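Local structure of PATF (Prochloron didemni, 4BG2) at residues 42-47 and 66-71. The protein probably belongs to the prenyl transferase-like enzymes of cyanobactin (patellamide) biosynthesis. Residues are numbered along the deposited sequence; the frame is centred on the assembly and turned at random.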
ATOM      1  N   LEU A  42     -14.194   9.946  -4.520  1.00 36.09           N
ATOM      2  CA  LEU A  42     -15.636  10.036  -4.621  1.00 38.89           C
ATOM      3  C   LEU A  42     -16.159   9.577  -5.977  1.00 39.99           C
ATOM      4  O   LEU A  42     -17.320   9.216  -6.077  1.00 38.61           O
ATOM      5  CB  LEU A  42     -16.106  11.471  -4.358  1.00 42.60           C
ATOM      6  CG  LEU A  42     -16.014  11.967  -2.912  1.00 42.92           C
ATOM      7  CD1 LEU A  42     -16.568  13.387  -2.814  1.00 45.91           C
ATOM      8  CD2 LEU A  42     -16.767  11.036  -1.986  1.00 44.10           C
ATOM      9  N   GLU A  43     -15.307   9.594  -7.006  1.00 39.12           N
ATOM     10  CA  GLU A  43     -15.698   9.153  -8.336  1.00 41.50           C
ATOM     11  C   GLU A  43     -15.615   7.651  -8.542  1.00 40.65           C
ATOM     12  O   GLU A  43     -16.081   7.155  -9.558  1.00 41.04           O
ATOM     13  CB  GLU A  43     -14.843   9.836  -9.403  1.00 44.52           C
ATOM     14  CG  GLU A  43     -14.968  11.350  -9.424  1.00 48.08           C
ATOM     15  CD  GLU A  43     -14.262  11.967 -10.624  1.00 52.76           C
ATOM     16  OE1 GLU A  43     -13.123  11.559 -10.941  1.00 56.64           O
ATOM     17  OE2 GLU A  43     -14.852  12.855 -11.269  1.00 58.60           O
ATOM     18  N   ILE A  44     -15.035   6.910  -7.600  1.00 38.51           N
ATOM     19  CA  ILE A  44     -14.939   5.465  -7.748  1.00 37.00           C
ATOM     20  C   ILE A  44     -16.303   4.842  -7.498  1.00 40.37           C
ATOM     21  O   ILE A  44     -16.942   5.112  -6.466  1.00 39.55           O
ATOM     22  CB  ILE A  44     -13.885   4.845  -6.818  1.00 35.84           C
ATOM     23  CG1 ILE A  44     -12.522   5.463  -7.111  1.00 34.85           C
ATOM     24  CG2 ILE A  44     -13.791   3.335  -7.046  1.00 36.82           C
ATOM     25  CD1 ILE A  44     -11.491   5.170  -6.057  1.00 34.21           C
ATOM     26  N   GLU A  45     -16.759   4.028  -8.455  1.00 42.56           N
ATOM     27  CA  GLU A  45     -18.059   3.370  -8.341  1.00 47.63           C
ATOM     28  C   GLU A  45     -17.969   2.051  -7.572  1.00 46.31           C
ATOM     29  O   GLU A  45     -16.931   1.375  -7.575  1.00 45.87           O
ATOM     30  CB  GLU A  45     -18.693   3.141  -9.725  1.00 53.58           C
ATOM     31  CG  GLU A  45     -19.284   4.400 -10.373  1.00 58.32           C
ATOM     32  CD  GLU A  45     -20.297   5.130  -9.483  1.00 64.54           C
ATOM     33  OE1 GLU A  45     -21.064   4.455  -8.748  1.00 66.04           O
ATOM     34  OE2 GLU A  45     -20.317   6.386  -9.508  1.00 65.75           O
ATOM     35  N   GLY A  46     -19.069   1.690  -6.917  1.00 47.17           N
ATOM     36  CA  GLY A  46     -19.141   0.458  -6.136  1.00 47.38           C
ATOM     37  C   GLY A  46     -18.628   0.665  -4.723  1.00 46.24           C
ATOM     38  O   GLY A  46     -18.592   1.776  -4.227  1.00 48.74           O
ATOM     39  N   SER A  47     -18.220  -0.416  -4.083  1.00 44.40           N
ATOM     40  CA  SER A  47     -17.771  -0.367  -2.707  1.00 43.11           C
ATOM     41  C   SER A  47     -16.248  -0.334  -2.706  1.00 40.22           C
ATOM     42  O   SER A  47     -15.610  -1.114  -3.415  1.00 39.70           O
ATOM     43  CB  SER A  47     -18.274  -1.608  -1.968  1.00 44.34           C
ATOM     44  OG  SER A  47     -17.900  -1.571  -0.607  1.00 45.60           O
ATOM     45  N   TYR A  66      -3.002   7.406   2.148  1.00 24.32           N
ATOM     46  CA  TYR A  66      -4.170   6.608   1.828  1.00 24.63           C
ATOM     47  C   TYR A  66      -3.997   5.816   0.552  1.00 24.40           C
ATOM     48  O   TYR A  66      -3.454   6.326  -0.449  1.00 26.14           O
ATOM     49  CB  TYR A  66      -5.360   7.517   1.583  1.00 26.31           C
ATOM     50  CG  TYR A  66      -5.600   8.516   2.673  1.00 28.11           C
ATOM     51  CD1 TYR A  66      -6.302   8.154   3.814  1.00 27.33           C
ATOM     52  CD2 TYR A  66      -5.161   9.835   2.555  1.00 28.54           C
ATOM     53  CE1 TYR A  66      -6.533   9.062   4.823  1.00 28.41           C
ATOM     54  CE2 TYR A  66      -5.412  10.760   3.557  1.00 30.68           C
ATOM     55  CZ  TYR A  66      -6.096  10.356   4.693  1.00 31.34           C
ATOM     56  OH  TYR A  66      -6.356  11.239   5.726  1.00 37.84           O
ATOM     57  N   GLU A  67      -4.498   4.588   0.570  1.00 24.60           N
ATOM     58  CA  GLU A  67      -4.716   3.802  -0.640  0.50 23.81           C
ATOM     59  C   GLU A  67      -6.202   3.443  -0.671  1.00 25.80           C
ATOM     60  O   GLU A  67      -6.729   2.907   0.293  1.00 24.92           O
ATOM     61  CB  GLU A  67      -3.922   2.482  -0.649  0.50 23.33           C
ATOM     62  CG  GLU A  67      -2.429   2.551  -0.643  0.50 23.01           C
ATOM     63  CD  GLU A  67      -1.877   3.471  -1.699  0.50 21.71           C
ATOM     64  OE1 GLU A  67      -2.349   3.517  -2.951  0.50 19.86           O
ATOM     65  OE2 GLU A  67      -0.958   4.111  -1.195  0.50 18.27           O
ATOM     66  N   VAL A  68      -6.855   3.724  -1.802  1.00 26.80           N
ATOM     67  CA  VAL A  68      -8.246   3.416  -2.004  1.00 24.94           C
ATOM     68  C   VAL A  68      -8.433   2.545  -3.237  1.00 26.34           C
ATOM     69  O   VAL A  68      -7.831   2.783  -4.312  1.00 25.24           O
ATOM     70  CB  VAL A  68      -9.042   4.712  -2.162  1.00 25.50           C
ATOM     71  CG1 VAL A  68     -10.529   4.405  -2.372  1.00 26.35           C
ATOM     72  CG2 VAL A  68      -8.860   5.588  -0.931  1.00 25.61           C
ATOM     73  N   CYS A  69      -9.272   1.531  -3.114  1.00 28.64           N
ATOM     74  CA  CYS A  69      -9.676   0.788  -4.303  1.00 31.17           C
ATOM     75  C   CYS A  69     -11.018   0.116  -4.133  1.00 32.34           C
ATOM     76  O   CYS A  69     -11.487  -0.112  -3.014  1.00 30.43           O
ATOM     77  CB  CYS A  69      -8.626  -0.263  -4.679  1.00 32.31           C
ATOM     78  SG  CYS A  69      -8.457  -1.626  -3.488  1.00 34.92           S
ATOM     79  N   ASN A  70     -11.605  -0.229  -5.275  1.00 32.71           N
ATOM     80  CA  ASN A  70     -12.809  -1.010  -5.304  1.00 35.24           C
ATOM     81  C   ASN A  70     -12.500  -2.397  -4.757  1.00 34.92           C
ATOM     82  O   ASN A  70     -11.476  -2.988  -5.076  1.00 34.31           O
ATOM     83  CB  ASN A  70     -13.363  -1.072  -6.732  1.00 37.67           C
ATOM     84  CG  ASN A  70     -14.621  -1.884  -6.817  1.00 41.24           C
ATOM     85  OD1 ASN A  70     -14.588  -3.107  -6.684  1.00 44.44           O
ATOM     86  ND2 ASN A  70     -15.751  -1.213  -7.007  1.00 45.59           N
ATOM     87  N   ASN A  71     -13.371  -2.885  -3.895  1.00 37.02           N
ATOM     88  CA  ASN A  71     -13.140  -4.133  -3.193  1.00 40.55           C
ATOM     89  C   ASN A  71     -14.155  -5.184  -3.610  1.00 45.30           C
ATOM     90  O   ASN A  71     -14.274  -6.192  -2.947  1.00 48.05           O
ATOM     91  CB  ASN A  71     -13.132  -3.902  -1.665  1.00 39.59           C
ATOM     92  CG  ASN A  71     -14.462  -3.381  -1.120  1.00 40.72           C
ATOM     93  OD1 ASN A  71     -15.532  -3.564  -1.711  1.00 42.57           O
ATOM     94  ND2 ASN A  71     -14.398  -2.757   0.039  1.00 42.01           N
TER
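Asn70, at the end of strand 60-70, reaches Glu45 in the loop that leads from helix 34-42 into strand 48-57, and the contact illustrates how a strand end and a neighbouring loop are joined through carbonyl groups. Two hydrogen bonds cross. Asn70 ND2 donates to Glu45 O at 2.9 Å; the acceptor lies nearly in the side-chain amide plane and the donor in the carbonyl plane, although the bond is bent, with 142° at the hydrogen. CG of Asn70 stands anti to the backbone N, and chi2 of -71° then turns the amide, with ND2 on Glu45 O and OD1 accepting from the backbone N of Gln72. Gly46, having no side chain, leaves room for this amide; a CB there would run into ND2 and into the carbonyl O of Glu45. The second bond, Asn71 N to Ser47 O at 2.9 Å, is straighter, at 169°. Ser47 O also receives a CA-H...O contact from Asn70 CA at 3.4 Å.

Asn71 OD1 lies 3.0 Å from Ser47 O, two acceptors that do not bond each other. Ser47 OG finds its partner in Asp304, and Ser47 N bonds Gln72 OE1.

The apolar part is small: Ile44 CD1 meets Val68 CG1 at 3.9 Å, and Phe37 and Ile41 of helix 34-42 also touch Val68.

An alanine at Asn70 would probably leave Glu45 O without its amide donor and Gln72 N without its side-chain acceptor. Across this contact, then, the loop offers two backbone carbonyls, of Glu45 and Ser47, to one side-chain and one backbone N-H at the first hairpin of the barrel.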